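Local coordinates for prophenoloxidase b (Marsupenaeus japonicus, PDB 3WKY), which is the precursor of a phenoloxidase that probably hydroxylates monophenols and oxidises o-diphenols at a type 3 dinuclear copper site, at residues E249-P254 against Q296-R301. Numbering follows the deposited sequence. Where two conformers were deposited one is given.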
ATOM      1  N   GLU A 249     -13.804  -8.927  11.371  1.00 15.18           N
ATOM      2  CA  GLU A 249     -14.759  -9.064  10.269  0.50 18.37           C
ATOM      3  C   GLU A 249     -14.181  -8.771   8.900  1.00 14.91           C
ATOM      4  O   GLU A 249     -14.615  -9.351   7.903  1.00 17.77           O
ATOM      5  CB  GLU A 249     -15.956  -8.147  10.497  0.50 19.52           C
ATOM      6  CG  GLU A 249     -16.860  -8.688  11.541  0.50 27.13           C
ATOM      7  CD  GLU A 249     -18.092  -7.839  11.758  0.50 31.02           C
ATOM      8  OE1 GLU A 249     -18.110  -6.650  11.347  0.50 35.20           O
ATOM      9  OE2 GLU A 249     -19.035  -8.386  12.353  0.50 22.40           O
ATOM     10  N   ASP A 250     -13.214  -7.861   8.845  1.00 18.04           N
ATOM     11  CA  ASP A 250     -12.541  -7.570   7.576  1.00 17.52           C
ATOM     12  C   ASP A 250     -11.303  -8.441   7.536  1.00 18.10           C
ATOM     13  O   ASP A 250     -10.275  -8.113   8.127  1.00 17.18           O
ATOM     14  CB  ASP A 250     -12.166  -6.087   7.477  1.00 20.11           C
ATOM     15  CG  ASP A 250     -11.519  -5.731   6.151  1.00 24.83           C
ATOM     16  OD1 ASP A 250     -11.071  -6.643   5.418  1.00 22.31           O
ATOM     17  OD2 ASP A 250     -11.449  -4.526   5.841  1.00 24.01           O
ATOM     18  N   TRP A 251     -11.408  -9.558   6.832  1.00 13.39           N
ATOM     19  CA  TRP A 251     -10.391 -10.596   6.936  1.00 16.12           C
ATOM     20  C   TRP A 251      -9.167 -10.302   6.069  1.00 20.08           C
ATOM     21  O   TRP A 251      -8.252 -11.127   5.964  1.00 19.78           O
ATOM     22  CB  TRP A 251     -11.009 -11.963   6.625  1.00 16.16           C
ATOM     23  CG  TRP A 251     -12.099 -12.309   7.609  1.00 16.01           C
ATOM     24  CD1 TRP A 251     -12.236 -11.821   8.882  1.00 16.50           C
ATOM     25  CD2 TRP A 251     -13.218 -13.189   7.392  1.00 15.42           C
ATOM     26  NE1 TRP A 251     -13.367 -12.349   9.466  1.00 17.08           N
ATOM     27  CE2 TRP A 251     -13.983 -13.192   8.575  1.00 16.98           C
ATOM     28  CE3 TRP A 251     -13.640 -13.976   6.313  1.00 19.90           C
ATOM     29  CZ2 TRP A 251     -15.148 -13.963   8.716  1.00 17.27           C
ATOM     30  CZ3 TRP A 251     -14.801 -14.737   6.449  1.00 16.73           C
ATOM     31  CH2 TRP A 251     -15.543 -14.718   7.641  1.00 16.31           C
ATOM     32  N   ARG A 252      -9.137  -9.110   5.482  1.00 18.18           N
ATOM     33  CA  ARG A 252      -7.949  -8.752   4.719  0.50 21.88           C
ATOM     34  C   ARG A 252      -6.981  -7.923   5.577  1.00 20.68           C
ATOM     35  O   ARG A 252      -5.858  -7.654   5.164  1.00 21.53           O
ATOM     36  CB  ARG A 252      -8.328  -8.066   3.398  0.50 24.51           C
ATOM     37  CG  ARG A 252      -8.734  -9.051   2.275  0.50 24.49           C
ATOM     38  CD  ARG A 252      -9.937  -9.943   2.633  0.50 22.12           C
ATOM     39  NE  ARG A 252     -10.095 -11.092   1.737  0.50 24.49           N
ATOM     40  CZ  ARG A 252     -10.613 -11.023   0.511  0.50 33.03           C
ATOM     41  NH1 ARG A 252     -11.014  -9.851   0.033  0.50 27.44           N
ATOM     42  NH2 ARG A 252     -10.730 -12.119  -0.246  0.50 15.73           N
ATOM     43  N   ILE A 253      -7.416  -7.572   6.783  1.00 17.59           N
ATOM     44  CA  ILE A 253      -6.626  -6.822   7.764  1.00 20.15           C
ATOM     45  C   ILE A 253      -5.926  -7.849   8.661  1.00 20.85           C
ATOM     46  O   ILE A 253      -6.578  -8.768   9.150  1.00 19.29           O
ATOM     47  CB  ILE A 253      -7.562  -5.939   8.661  1.00 20.71           C
ATOM     48  CG1 ILE A 253      -8.363  -4.941   7.820  1.00 26.62           C
ATOM     49  CG2 ILE A 253      -6.777  -5.201   9.736  1.00 23.02           C
ATOM     50  CD1 ILE A 253      -9.268  -4.016   8.648  1.00 29.52           C
ATOM     51  N   PRO A 254      -4.603  -7.708   8.878  1.00 16.86           N
ATOM     52  CA  PRO A 254      -3.935  -8.667   9.781  1.00 12.61           C
ATOM     53  C   PRO A 254      -4.492  -8.590  11.202  1.00 17.43           C
ATOM     54  O   PRO A 254      -4.954  -7.532  11.632  1.00 16.31           O
ATOM     55  CB  PRO A 254      -2.465  -8.220   9.766  1.00 19.78           C
ATOM     56  CG  PRO A 254      -2.495  -6.788   9.293  1.00 22.30           C
ATOM     57  CD  PRO A 254      -3.685  -6.668   8.376  1.00 17.49           C
ATOM     58  N   GLN A 296     -13.654 -18.397   0.170  1.00 14.90           N
ATOM     59  CA  GLN A 296     -14.672 -19.428   0.337  1.00 12.98           C
ATOM     60  C   GLN A 296     -15.523 -19.121   1.577  1.00 13.65           C
ATOM     61  O   GLN A 296     -16.764 -19.060   1.500  1.00 14.88           O
ATOM     62  CB  GLN A 296     -13.979 -20.786   0.469  1.00 16.23           C
ATOM     63  CG  GLN A 296     -14.909 -21.991   0.626  1.00 16.41           C
ATOM     64  CD  GLN A 296     -14.110 -23.256   0.897  1.00 21.38           C
ATOM     65  OE1 GLN A 296     -13.085 -23.211   1.586  1.00 16.82           O
ATOM     66  NE2 GLN A 296     -14.557 -24.385   0.342  1.00 17.45           N
ATOM     67  N   LEU A 297     -14.861 -18.894   2.710  1.00 14.45           N
ATOM     68  CA  LEU A 297     -15.572 -18.490   3.934  1.00 15.33           C
ATOM     69  C   LEU A 297     -16.339 -17.185   3.723  1.00 16.08           C
ATOM     70  O   LEU A 297     -17.443 -17.003   4.248  1.00 13.60           O
ATOM     71  CB  LEU A 297     -14.609 -18.334   5.127  1.00 14.06           C
ATOM     72  CG  LEU A 297     -14.287 -19.600   5.939  1.00 15.26           C
ATOM     73  CD1 LEU A 297     -13.570 -20.641   5.068  1.00 16.32           C
ATOM     74  CD2 LEU A 297     -13.444 -19.264   7.175  1.00 17.75           C
ATOM     75  N   GLU A 298     -15.755 -16.269   2.958  1.00 13.63           N
ATOM     76  CA  GLU A 298     -16.436 -15.009   2.651  1.00 15.99           C
ATOM     77  C   GLU A 298     -17.704 -15.214   1.850  1.00 13.19           C
ATOM     78  O   GLU A 298     -18.714 -14.539   2.081  1.00 14.04           O
ATOM     79  CB  GLU A 298     -15.495 -14.046   1.925  1.00 13.36           C
ATOM     80  CG  GLU A 298     -14.422 -13.515   2.855  1.00 13.62           C
ATOM     81  CD  GLU A 298     -13.374 -12.698   2.144  1.00 21.71           C
ATOM     82  OE1 GLU A 298     -13.213 -12.870   0.913  1.00 19.62           O
ATOM     83  OE2 GLU A 298     -12.694 -11.902   2.833  1.00 19.77           O
ATOM     84  N   MET A 299     -17.676 -16.156   0.919  1.00 12.11           N
ATOM     85  CA  MET A 299     -18.888 -16.420   0.143  1.00 12.14           C
ATOM     86  C   MET A 299     -19.965 -17.137   0.972  1.00 13.52           C
ATOM     87  O   MET A 299     -21.157 -16.833   0.842  1.00 14.25           O
ATOM     88  CB  MET A 299     -18.590 -17.182  -1.151  1.00 15.56           C
ATOM     89  CG  MET A 299     -19.825 -17.242  -2.073  1.00 18.91           C
ATOM     90  SD  MET A 299     -20.434 -15.606  -2.563  1.00 18.23           S
ATOM     91  CE  MET A 299     -19.103 -15.143  -3.700  1.00 16.28           C
ATOM     92  N   TRP A 300     -19.554 -18.057   1.840  1.00 12.58           N
ATOM     93  CA  TRP A 300     -20.505 -18.632   2.801  1.00 14.41           C
ATOM     94  C   TRP A 300     -21.159 -17.521   3.611  1.00 16.85           C
ATOM     95  O   TRP A 300     -22.372 -17.529   3.844  1.00 15.25           O
ATOM     96  CB  TRP A 300     -19.804 -19.583   3.769  1.00 14.79           C
ATOM     97  CG  TRP A 300     -19.280 -20.854   3.142  1.00 13.89           C
ATOM     98  CD1 TRP A 300     -19.741 -21.460   2.026  1.00 14.12           C
ATOM     99  CD2 TRP A 300     -18.223 -21.680   3.651  1.00 12.74           C
ATOM    100  NE1 TRP A 300     -19.018 -22.612   1.781  1.00 16.39           N
ATOM    101  CE2 TRP A 300     -18.084 -22.767   2.773  1.00 15.12           C
ATOM    102  CE3 TRP A 300     -17.376 -21.597   4.764  1.00 13.90           C
ATOM    103  CZ2 TRP A 300     -17.137 -23.774   2.973  1.00 17.29           C
ATOM    104  CZ3 TRP A 300     -16.438 -22.599   4.964  1.00 17.89           C
ATOM    105  CH2 TRP A 300     -16.325 -23.671   4.069  1.00 17.12           C
ATOM    106  N   ARG A 301     -20.352 -16.568   4.061  1.00 12.59           N
ATOM    107  CA  ARG A 301     -20.856 -15.444   4.841  1.00 13.91           C
ATOM    108  C   ARG A 301     -21.837 -14.597   4.027  1.00 13.92           C
ATOM    109  O   ARG A 301     -22.906 -14.207   4.518  1.00 14.54           O
ATOM    110  CB  ARG A 301     -19.691 -14.566   5.325  1.00 15.94           C
ATOM    111  CG  ARG A 301     -20.149 -13.373   6.169  1.00 16.04           C
ATOM    112  CD  ARG A 301     -18.954 -12.655   6.794  1.00 18.94           C
ATOM    113  NE  ARG A 301     -18.080 -12.062   5.779  1.00 19.07           N
ATOM    114  CZ  ARG A 301     -16.930 -11.442   6.062  1.00 20.94           C
ATOM    115  NH1 ARG A 301     -16.517 -11.332   7.318  1.00 21.73           N
ATOM    116  NH2 ARG A 301     -16.211 -10.912   5.094  1.00 19.82           N
TER
HETATM  117  O   HOH W   1     -13.510 -10.074   4.789  1.00 18.17           O
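The guanidinium of R301 lies flat over the indole of W251 in a cation-pi stack that fastens an Asx turn and overlapping type I beta turn (D250 to I253) to helix 294-310 in the copper-containing domain. R301 CZ sits 3.9 Å from the centroid of the six-membered ring of W251, 9° off its normal, and the two planes are inclined by 26°. The R301 chain, extended through CD, bends at chi3 (64°), which turns NE toward the indole. R301 NH1 donates to E249 O at 2.8 Å, on a lone pair in the carbonyl plane. NH2 donates to a water that also accepts from W251 N and donates a hydrogen bond to E298 OE2, 2.8 Å from the water oxygen, so one molecule satisfies a backbone N-H and links two charged side chains. W251 NE1 is bound to F248 O, while F280 and F399 pack against its ring. W251 CZ3 lies 3.8 Å from L297 CB, and W251 CE3 3.6 Å from E298 CG. An alanine in place of W251 would probably leave the R301 guanidinium without its aromatic platform and open a gap beside L297 CB and E298 CG. Within the turn, D250 OD1 accepts from R252 N at 3.1 Å. R252 meets E298 through charge alone: OE1 is 2.8 Å from R252 NH2 but well out of the guanidinium plane, with no N-H aimed at it.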